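Local coordinates for LPG0439 HIT-related domain-containing protein (Legionella pneumophila subsp. pneumophila, PDB 5L0L) that is of unknown function but carries a HIT-related domain and, as part of a longer, probably membrane-bound protein, may belong among the HIT-like nucleotide-binding or hydrolysing proteins, at residues S25-N33 and D205-D213; R47-Y55 and L79-Y90. All coordinates share one frame; numbering follows the deposited sequence.

From the N terminus, the chain enters the six-stranded antiparallel sheet with strand 25-31, turns back through strand 35-41 and runs on to 47-55, the first half of contact 2. The 23 residues between its segments include the end of strand 51-58 and the start of helix 73-92, whose segment 79-90 closes contact 2 by packing against one face of the sheet. Much later, after helices 176-194 and 197-203, segment 205-213 returns to pair with 25-33, so contact 1 closes a long loop in which contact 2 is nested. The two meet directly: I29 packs on L85, V31 on V82 and I26 on I51, while R32 forms a salt bridge with D81. Together they tie the sheet's C-terminal edge strand and its centre to one helix.

Contact 1: residues S25-N33 and D205-D213; sequences SIAVITVRN and DTLKVTIHD
V31 and L207 run alongside each other, with V31 CG2 pressed to 3.5 Å from L207 CD2, tighter than usual for two methyls. With CG1 anti to the backbone N (chi1 178°), V31 turns its other branch, CG2, to that leucine. Next along the same face, I29 CD1 reaches V209 CG2 at 4.2 Å, again flank to flank, and A27 adds its methyl near I211. These pairs are the non-hydrogen-bonded ones of an antiparallel ladder; V28 with T210 and T30 with K208 are the hydrogen-bonded ones. T210 N gives V28 O a nearly straight bond of 2.8 Å. R32 N to T206 O (2.8 Å) prolongs the ladder at one end and H212 N to I26 O at the other, where S25 CB sits over one face of the H212 ring, 4.1 Å from its centroid, a CH-pi contact. On the face of V28, T30, K208 and T210, a water donates to K208 O and, weakly, to V28 O; it also meets T30 OG1, which bonds to H36 as well. K208 NZ reaches N33 OD1 only weakly, at 3.4 Å. The contact is thus two-faced: aliphatic side chains pack toward helices 73-92 and 176-194, the other face carries V28 beside the T30 and T210 hydroxyls, K208 and a water, and the backbone ladder adds the C-terminal strand as the sheet's outermost within the chain.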
loop_
_atom_site.group_PDB
_atom_site.type_symbol
_atom_site.label_atom_id
_atom_site.label_comp_id
_atom_site.label_asym_id
_atom_site.label_seq_id
_atom_site.Cartn_x
_atom_site.Cartn_y
_atom_site.Cartn_z
ATOM N N SER A 25 3.700 -2.250 -20.757
ATOM C CA SER A 25 2.518 -2.925 -20.247
ATOM C C SER A 25 2.724 -4.448 -20.069
ATOM O O SER A 25 3.189 -5.148 -20.992
ATOM C CB SER A 25 1.308 -2.610 -21.143
ATOM O OG SER A 25 0.162 -3.247 -20.610
ATOM N N ILE A 26 2.342 -4.941 -18.898
ATOM C CA ILE A 26 2.345 -6.349 -18.563
ATOM C C ILE A 26 0.971 -6.965 -18.852
ATOM O O ILE A 26 0.894 -8.010 -19.502
ATOM C CB ILE A 26 2.726 -6.587 -17.093
ATOM C CG1 ILE A 26 4.159 -6.079 -16.838
ATOM C CG2 ILE A 26 2.551 -8.058 -16.683
ATOM C CD1 ILE A 26 4.482 -5.823 -15.369
ATOM N N ALA A 27 -0.085 -6.345 -18.342
ATOM C CA ALA A 27 -1.442 -6.957 -18.428
ATOM C C ALA A 27 -2.545 -5.977 -18.153
ATOM O O ALA A 27 -2.322 -4.919 -17.562
ATOM C CB ALA A 27 -1.571 -8.147 -17.467
ATOM N N VAL A 28 -3.761 -6.361 -18.572
ATOM C CA VAL A 28 -4.977 -5.752 -18.094
ATOM C C VAL A 28 -5.740 -6.808 -17.287
ATOM O O VAL A 28 -5.838 -7.978 -17.685
ATOM C CB VAL A 28 -5.829 -5.171 -19.247
ATOM C CG1 VAL A 28 -7.187 -4.707 -18.761
ATOM C CG2 VAL A 28 -5.100 -4.000 -19.915
ATOM N N ILE A 29 -6.277 -6.382 -16.150
ATOM C CA ILE A 29 -6.946 -7.261 -15.193
ATOM C C ILE A 29 -8.318 -6.661 -14.877
ATOM O O ILE A 29 -8.404 -5.485 -14.515
ATOM C CB ILE A 29 -6.095 -7.465 -13.933
ATOM C CG1 ILE A 29 -4.675 -7.891 -14.393
ATOM C CG2 ILE A 29 -6.797 -8.430 -12.967
ATOM C CD1 ILE A 29 -3.651 -8.345 -13.376
ATOM N N THR A 30 -9.370 -7.478 -15.049
ATOM C CA THR A 30 -10.754 -7.051 -14.815
ATOM C C THR A 30 -11.270 -7.733 -13.559
ATOM O O THR A 30 -11.100 -8.944 -13.394
ATOM C CB THR A 30 -11.665 -7.376 -15.999
ATOM O OG1 THR A 30 -11.208 -6.650 -17.141
ATOM C CG2 THR A 30 -13.123 -6.954 -15.700
ATOM N N VAL A 31 -11.860 -6.934 -12.671
ATOM C CA VAL A 31 -12.331 -7.383 -11.377
ATOM C C VAL A 31 -13.877 -7.423 -11.394
ATOM O O VAL A 31 -14.509 -6.413 -11.723
ATOM C CB VAL A 31 -11.892 -6.436 -10.249
ATOM C CG1 VAL A 31 -12.429 -6.906 -8.901
ATOM C CG2 VAL A 31 -10.370 -6.369 -10.191
ATOM N N ARG A 32 -14.433 -8.608 -11.098
ATOM C CA ARG A 32 -15.894 -8.827 -10.936
ATOM C C ARG A 32 -16.628 -8.404 -12.186
ATOM O O ARG A 32 -17.676 -7.764 -12.113
ATOM C CB ARG A 32 -16.430 -8.076 -9.699
ATOM C CG ARG A 32 -15.901 -8.625 -8.380
ATOM C CD ARG A 32 -16.075 -7.691 -7.174
ATOM N NE ARG A 32 -15.451 -8.348 -6.020
ATOM C CZ ARG A 32 -14.261 -8.060 -5.467
ATOM N NH1 ARG A 32 -13.519 -7.008 -5.846
ATOM N NH2 ARG A 32 -13.830 -8.815 -4.446
ATOM N N ASN A 33 -16.027 -8.741 -13.325
ATOM C CA ASN A 33 -16.515 -8.436 -14.665
ATOM C C ASN A 33 -16.901 -6.977 -14.967
ATOM O O ASN A 33 -17.734 -6.711 -15.835
ATOM C CB ASN A 33 -17.677 -9.402 -15.013
ATOM C CG ASN A 33 -17.624 -9.867 -16.451
ATOM O OD1 ASN A 33 -16.543 -10.174 -16.987
ATOM N ND2 ASN A 33 -18.790 -9.939 -17.097
ATOM N N ASP A 205 -13.138 -16.819 -10.099
ATOM C CA ASP A 205 -13.480 -16.242 -11.379
ATOM C C ASP A 205 -13.458 -14.716 -11.304
ATOM O O ASP A 205 -13.727 -14.058 -12.330
ATOM C CB ASP A 205 -14.938 -16.674 -11.695
ATOM C CG ASP A 205 -15.122 -17.224 -13.098
ATOM O OD1 ASP A 205 -14.506 -16.704 -14.063
ATOM O OD2 ASP A 205 -15.931 -18.175 -13.222
ATOM N N THR A 206 -13.179 -14.160 -10.106
ATOM C CA THR A 206 -13.372 -12.733 -9.830
ATOM C C THR A 206 -12.329 -11.853 -10.516
ATOM O O THR A 206 -12.598 -10.691 -10.774
ATOM C CB THR A 206 -13.397 -12.410 -8.323
ATOM O OG1 THR A 206 -12.140 -12.732 -7.705
ATOM C CG2 THR A 206 -14.530 -13.180 -7.624
ATOM N N LEU A 207 -11.155 -12.412 -10.816
ATOM C CA LEU A 207 -10.131 -11.703 -11.597
ATOM C C LEU A 207 -9.911 -12.386 -12.938
ATOM O O LEU A 207 -9.646 -13.579 -12.960
ATOM C CB LEU A 207 -8.799 -11.693 -10.850
ATOM C CG LEU A 207 -8.759 -11.016 -9.486
ATOM C CD1 LEU A 207 -7.343 -10.871 -8.969
ATOM C CD2 LEU A 207 -9.387 -9.649 -9.614
ATOM N N LYS A 208 -10.017 -11.630 -14.023
ATOM C CA LYS A 208 -9.649 -12.099 -15.361
ATOM C C LYS A 208 -8.441 -11.304 -15.848
ATOM O O LYS A 208 -8.478 -10.072 -15.920
ATOM C CB LYS A 208 -10.817 -11.956 -16.323
ATOM C CG LYS A 208 -11.873 -13.029 -16.040
ATOM C CD LYS A 208 -13.222 -12.779 -16.713
ATOM C CE LYS A 208 -14.215 -13.872 -16.319
ATOM N NZ LYS A 208 -15.641 -13.439 -16.440
ATOM N N VAL A 209 -7.394 -12.034 -16.190
ATOM C CA VAL A 209 -6.117 -11.468 -16.567
ATOM C C VAL A 209 -5.913 -11.665 -18.071
ATOM O O VAL A 209 -6.056 -12.786 -18.558
ATOM C CB VAL A 209 -4.996 -12.214 -15.822
ATOM C CG1 VAL A 209 -3.633 -11.693 -16.240
ATOM C CG2 VAL A 209 -5.194 -12.133 -14.320
ATOM N N THR A 210 -5.597 -10.585 -18.787
ATOM C CA THR A 210 -5.174 -10.645 -20.177
ATOM C C THR A 210 -3.752 -10.046 -20.308
ATOM O O THR A 210 -3.564 -8.825 -20.171
ATOM C CB THR A 210 -6.143 -9.862 -21.089
ATOM O OG1 THR A 210 -7.465 -10.371 -20.907
ATOM C CG2 THR A 210 -5.768 -10.015 -22.567
ATOM N N ILE A 211 -2.780 -10.897 -20.621
ATOM C CA ILE A 211 -1.393 -10.471 -20.823
ATOM C C ILE A 211 -1.340 -9.595 -22.065
ATOM O O ILE A 211 -1.973 -9.916 -23.063
ATOM C CB ILE A 211 -0.449 -11.661 -21.048
ATOM C CG1 ILE A 211 -0.424 -12.600 -19.843
ATOM C CG2 ILE A 211 0.963 -11.184 -21.419
ATOM C CD1 ILE A 211 0.071 -12.022 -18.548
ATOM N N HIS A 212 -0.605 -8.496 -22.009
ATOM C CA HIS A 212 -0.441 -7.597 -23.146
ATOM C C HIS A 212 0.554 -8.176 -24.161
ATOM O O HIS A 212 1.698 -8.386 -23.826
ATOM C CB HIS A 212 0.085 -6.242 -22.678
ATOM C CG HIS A 212 0.306 -5.259 -23.788
ATOM N ND1 HIS A 212 -0.705 -4.470 -24.285
ATOM C CD2 HIS A 212 1.417 -4.917 -24.479
ATOM C CE1 HIS A 212 -0.229 -3.678 -25.231
ATOM N NE2 HIS A 212 1.056 -3.942 -25.378
ATOM N N ASP A 213 0.119 -8.432 -25.394
ATOM C CA ASP A 213 1.056 -8.830 -26.458
ATOM C C ASP A 213 1.841 -7.612 -26.954
ATOM O O ASP A 213 1.248 -6.588 -27.291
ATOM C CB ASP A 213 0.320 -9.479 -27.646
ATOM C CG ASP A 213 -0.308 -10.812 -27.282
ATOM O OD1 ASP A 213 0.048 -11.389 -26.236
ATOM O OD2 ASP A 213 -1.172 -11.299 -28.047
HETATM O O HOH W 1 -8.816 -8.298 -18.462
#

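Contact 2: residues R47-Y55 and L79-Y90; sequences RGYRIIIRY and LNDVASLMTQVY
I53 holds CG1 beside the backbone N, anti to the carbonyl carbon (chi1 -58°), and with the chain extended beyond CG1 its two branches reach different turns of helix 79-90. CG2 meets V82 CG1 at 3.6 Å and also the CD1 methyl of L79, while CD1 settles 3.7 Å from A83 CA and touches M86 CG. I53 and V82 overlap flank to flank, heading oppositely, whereas L79 comes in at a slant and brings CD1 against the carbonyl oxygen I53 O. I51 takes the less common setting, with CG1 between the backbone N and the carbonyl carbon (chi1 61°). Its CD1 lies 4.0 Å from M86 CB; the selenomethionine chain bends at chi2 and chi3, which brings its terminal CE near I51 as well. Y90 meets I51 head on from the helix, its hydroxyl OH 3.4 Å from I51 CG1. That hydroxyl donates to Y49 O at 2.8 Å, tilted 30° from the carbonyl plane; the acceptor lies at the ring's edge, in the ring plane. The bond joins the helix to the chain just before the strand and gives the buried hydroxyl an acceptor beside the I51 side chain. The axes of 51-55 and 79-90 come within 8.9 Å and run roughly antiparallel. Neighbouring strand 128-134 lends M131 to both I51 and Y90, strand 35-41 brings L41 to I51 and Y37 to L79, and helix 176-194 reaches Y49 and V89 through F186, while N80 and S84 of helix 73-92 pack against the second subunit.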
loop_
_atom_site.group_PDB
_atom_site.type_symbol
_atom_site.label_atom_id
_atom_site.label_comp_id
_atom_site.label_asym_id
_atom_site.label_seq_id
_atom_site.Cartn_x
_atom_site.Cartn_y
_atom_site.Cartn_z
ATOM N N ARG A 47 14.254 0.655 -10.602
ATOM C CA ARG A 47 14.659 0.118 -9.300
ATOM C C ARG A 47 13.555 -0.756 -8.687
ATOM O O ARG A 47 12.363 -0.394 -8.716
ATOM C CB ARG A 47 14.994 1.219 -8.311
ATOM C CG ARG A 47 16.155 2.113 -8.759
ATOM C CD ARG A 47 16.391 3.245 -7.791
ATOM N NE ARG A 47 15.172 4.040 -7.657
ATOM C CZ ARG A 47 14.738 4.620 -6.540
ATOM N NH1 ARG A 47 15.439 4.582 -5.416
ATOM N NH2 ARG A 47 13.604 5.275 -6.566
ATOM N N GLY A 48 13.965 -1.887 -8.127
ATOM C CA GLY A 48 13.055 -2.824 -7.496
ATOM C C GLY A 48 12.040 -3.475 -8.446
ATOM O O GLY A 48 11.053 -4.043 -7.984
ATOM N N TYR A 49 12.297 -3.403 -9.745
ATOM C CA TYR A 49 11.339 -3.805 -10.774
ATOM C C TYR A 49 9.962 -3.172 -10.516
ATOM O O TYR A 49 8.949 -3.854 -10.561
ATOM C CB TYR A 49 11.234 -5.351 -10.860
ATOM C CG TYR A 49 12.525 -6.150 -10.919
ATOM C CD1 TYR A 49 13.695 -5.641 -11.506
ATOM C CD2 TYR A 49 12.579 -7.422 -10.397
ATOM C CE1 TYR A 49 14.856 -6.394 -11.549
ATOM C CE2 TYR A 49 13.720 -8.209 -10.484
ATOM C CZ TYR A 49 14.859 -7.698 -11.045
ATOM O OH TYR A 49 15.992 -8.438 -11.080
ATOM N N ARG A 50 9.937 -1.863 -10.210
ATOM C CA ARG A 50 8.685 -1.180 -9.881
ATOM C C ARG A 50 7.613 -1.399 -10.941
ATOM O O ARG A 50 7.902 -1.249 -12.156
ATOM C CB ARG A 50 8.905 0.322 -9.768
ATOM C CG ARG A 50 9.417 0.821 -8.458
ATOM C CD ARG A 50 9.726 2.319 -8.564
ATOM N NE ARG A 50 8.518 3.126 -8.559
ATOM C CZ ARG A 50 8.487 4.450 -8.324
ATOM N NH1 ARG A 50 9.608 5.155 -8.177
ATOM N NH2 ARG A 50 7.311 5.069 -8.263
ATOM N N ILE A 51 6.393 -1.693 -10.489
ATOM C CA ILE A 51 5.205 -1.643 -11.337
ATOM C C ILE A 51 4.241 -0.565 -10.850
ATOM O O ILE A 51 4.316 -0.110 -9.706
ATOM C CB ILE A 51 4.464 -2.989 -11.413
ATOM C CG1 ILE A 51 3.986 -3.420 -10.033
ATOM C CG2 ILE A 51 5.339 -4.027 -12.117
ATOM C CD1 ILE A 51 3.037 -4.596 -10.040
ATOM N N ILE A 52 3.370 -0.140 -11.752
ATOM C CA ILE A 52 2.220 0.718 -11.416
ATOM C C ILE A 52 0.967 -0.094 -11.737
ATOM O O ILE A 52 0.849 -0.676 -12.820
ATOM C CB ILE A 52 2.213 1.996 -12.246
ATOM C CG1 ILE A 52 3.526 2.774 -12.064
ATOM C CG2 ILE A 52 1.006 2.883 -11.883
ATOM C CD1 ILE A 52 3.745 3.856 -13.112
ATOM N N ILE A 53 0.051 -0.147 -10.783
ATOM C CA ILE A 53 -1.237 -0.770 -10.955
ATOM C C ILE A 53 -2.210 0.388 -10.949
ATOM O O ILE A 53 -2.233 1.167 -9.974
ATOM C CB ILE A 53 -1.560 -1.726 -9.797
ATOM C CG1 ILE A 53 -0.471 -2.797 -9.700
ATOM C CG2 ILE A 53 -2.970 -2.323 -9.986
ATOM C CD1 ILE A 53 -0.679 -3.796 -8.576
ATOM N N ARG A 54 -2.965 0.523 -12.048
ATOM C CA ARG A 54 -3.790 1.688 -12.280
ATOM C C ARG A 54 -5.216 1.319 -12.682
ATOM O O ARG A 54 -5.439 0.415 -13.489
ATOM C CB ARG A 54 -3.130 2.593 -13.331
ATOM C CG ARG A 54 -3.981 3.761 -13.826
ATOM C CD ARG A 54 -4.766 3.363 -15.039
ATOM N NE ARG A 54 -5.496 4.484 -15.660
ATOM C CZ ARG A 54 -5.042 5.250 -16.663
ATOM N NH1 ARG A 54 -3.836 5.077 -17.210
ATOM N NH2 ARG A 54 -5.825 6.203 -17.127
ATOM N N TYR A 55 -6.174 2.034 -12.106
ATOM C CA TYR A 55 -7.579 1.828 -12.439
ATOM C C TYR A 55 -7.858 2.586 -13.727
ATOM O O TYR A 55 -7.677 3.804 -13.773
ATOM C CB TYR A 55 -8.438 2.396 -11.308
ATOM C CG TYR A 55 -9.922 2.407 -11.570
ATOM C CD1 TYR A 55 -10.576 1.282 -12.050
ATOM C CD2 TYR A 55 -10.683 3.544 -11.268
ATOM C CE1 TYR A 55 -11.965 1.304 -12.279
ATOM C CE2 TYR A 55 -12.065 3.563 -11.476
ATOM C CZ TYR A 55 -12.686 2.444 -12.004
ATOM O OH TYR A 55 -14.081 2.454 -12.199
ATOM N N LEU A 79 -8.634 -2.363 -6.977
ATOM C CA LEU A 79 -7.189 -2.020 -7.034
ATOM C C LEU A 79 -6.423 -2.911 -6.077
ATOM O O LEU A 79 -5.397 -3.498 -6.422
ATOM C CB LEU A 79 -6.957 -0.548 -6.688
ATOM C CG LEU A 79 -5.530 -0.052 -6.946
ATOM C CD1 LEU A 79 -5.312 0.160 -8.425
ATOM C CD2 LEU A 79 -5.207 1.229 -6.223
ATOM N N ASN A 80 -6.915 -2.995 -4.854
ATOM C CA ASN A 80 -6.259 -3.780 -3.820
ATOM C C ASN A 80 -6.277 -5.280 -4.092
ATOM O O ASN A 80 -5.358 -5.976 -3.698
ATOM C CB ASN A 80 -6.865 -3.449 -2.452
ATOM C CG ASN A 80 -6.465 -2.063 -1.969
ATOM O OD1 ASN A 80 -5.865 -1.279 -2.700
ATOM N ND2 ASN A 80 -6.734 -1.772 -0.721
ATOM N N ASP A 81 -7.328 -5.778 -4.748
ATOM C CA ASP A 81 -7.345 -7.190 -5.178
ATOM C C ASP A 81 -6.267 -7.451 -6.243
ATOM O O ASP A 81 -5.567 -8.469 -6.196
ATOM C CB ASP A 81 -8.717 -7.578 -5.754
ATOM C CG ASP A 81 -9.790 -7.775 -4.694
ATOM O OD1 ASP A 81 -9.507 -7.854 -3.469
ATOM O OD2 ASP A 81 -10.990 -7.884 -5.110
ATOM N N VAL A 82 -6.178 -6.565 -7.233
ATOM C CA VAL A 82 -5.149 -6.696 -8.271
ATOM C C VAL A 82 -3.746 -6.620 -7.629
ATOM O O VAL A 82 -2.826 -7.399 -7.990
ATOM C CB VAL A 82 -5.315 -5.645 -9.372
ATOM C CG1 VAL A 82 -4.164 -5.734 -10.377
ATOM C CG2 VAL A 82 -6.638 -5.847 -10.103
ATOM N N ALA A 83 -3.579 -5.714 -6.651
ATOM C CA ALA A 83 -2.347 -5.688 -5.861
ATOM C C ALA A 83 -2.063 -7.034 -5.173
ATOM O O ALA A 83 -0.947 -7.549 -5.255
ATOM C CB ALA A 83 -2.339 -4.514 -4.875
ATOM N N SER A 84 -3.068 -7.628 -4.533
ATOM C CA SER A 84 -2.892 -8.932 -3.874
ATOM C C SER A 84 -2.392 -9.993 -4.852
ATOM O O SER A 84 -1.475 -10.763 -4.522
ATOM C CB SER A 84 -4.202 -9.386 -3.236
ATOM O OG SER A 84 -4.598 -8.459 -2.232
ATOM N N LEU A 85 -2.968 -10.012 -6.051
ATOM C CA LEU A 85 -2.522 -10.919 -7.132
ATOM C C LEU A 85 -1.041 -10.663 -7.478
ATOM O O LEU A 85 -0.224 -11.573 -7.474
ATOM C CB LEU A 85 -3.388 -10.728 -8.388
ATOM C CG LEU A 85 -2.896 -11.393 -9.681
ATOM C CD1 LEU A 85 -2.757 -12.873 -9.476
ATOM C CD2 LEU A 85 -3.827 -11.094 -10.858
HETATM N N MSE A 86 -0.709 -9.400 -7.751
HETATM C CA MSE A 86 0.649 -9.072 -8.182
HETATM C C MSE A 86 1.692 -9.342 -7.136
HETATM O O MSE A 86 2.839 -9.610 -7.489
HETATM C CB MSE A 86 0.793 -7.646 -8.717
HETATM C CG MSE A 86 -0.032 -7.361 -9.957
HETATM SE SE MSE A 86 0.323 -8.614 -11.439
HETATM C CE MSE A 86 2.245 -8.356 -11.573
ATOM N N THR A 87 1.348 -9.272 -5.838
ATOM C CA THR A 87 2.335 -9.645 -4.820
ATOM C C THR A 87 2.949 -11.049 -5.037
ATOM O O THR A 87 4.122 -11.271 -4.715
ATOM C CB THR A 87 1.803 -9.609 -3.375
ATOM O OG1 THR A 87 0.789 -10.613 -3.200
ATOM C CG2 THR A 87 1.271 -8.199 -2.998
ATOM N N GLN A 88 2.163 -11.965 -5.616
ATOM C CA GLN A 88 2.631 -13.328 -5.833
ATOM C C GLN A 88 3.701 -13.435 -6.916
ATOM O O GLN A 88 4.534 -14.346 -6.859
ATOM C CB GLN A 88 1.449 -14.269 -6.085
ATOM C CG GLN A 88 0.430 -14.244 -4.920
ATOM C CD GLN A 88 1.065 -14.510 -3.572
ATOM O OE1 GLN A 88 1.516 -15.635 -3.294
ATOM N NE2 GLN A 88 1.162 -13.471 -2.734
ATOM N N VAL A 89 3.705 -12.510 -7.874
ATOM C CA VAL A 89 4.768 -12.475 -8.864
ATOM C C VAL A 89 6.107 -12.108 -8.188
ATOM O O VAL A 89 7.116 -12.762 -8.418
ATOM C CB VAL A 89 4.442 -11.528 -10.018
ATOM C CG1 VAL A 89 5.643 -11.370 -10.911
ATOM C CG2 VAL A 89 3.229 -12.036 -10.778
ATOM N N TYR A 90 6.110 -11.080 -7.318
ATOM C CA TYR A 90 7.317 -10.731 -6.582
ATOM C C TYR A 90 7.796 -11.896 -5.707
ATOM O O TYR A 90 8.993 -12.215 -5.660
ATOM C CB TYR A 90 7.107 -9.451 -5.750
ATOM C CG TYR A 90 7.035 -8.242 -6.626
ATOM C CD1 TYR A 90 8.199 -7.578 -7.019
ATOM C CD2 TYR A 90 5.828 -7.817 -7.141
ATOM C CE1 TYR A 90 8.148 -6.479 -7.840
ATOM C CE2 TYR A 90 5.757 -6.740 -7.989
ATOM C CZ TYR A 90 6.909 -6.065 -8.340
ATOM O OH TYR A 90 6.827 -4.985 -9.185
#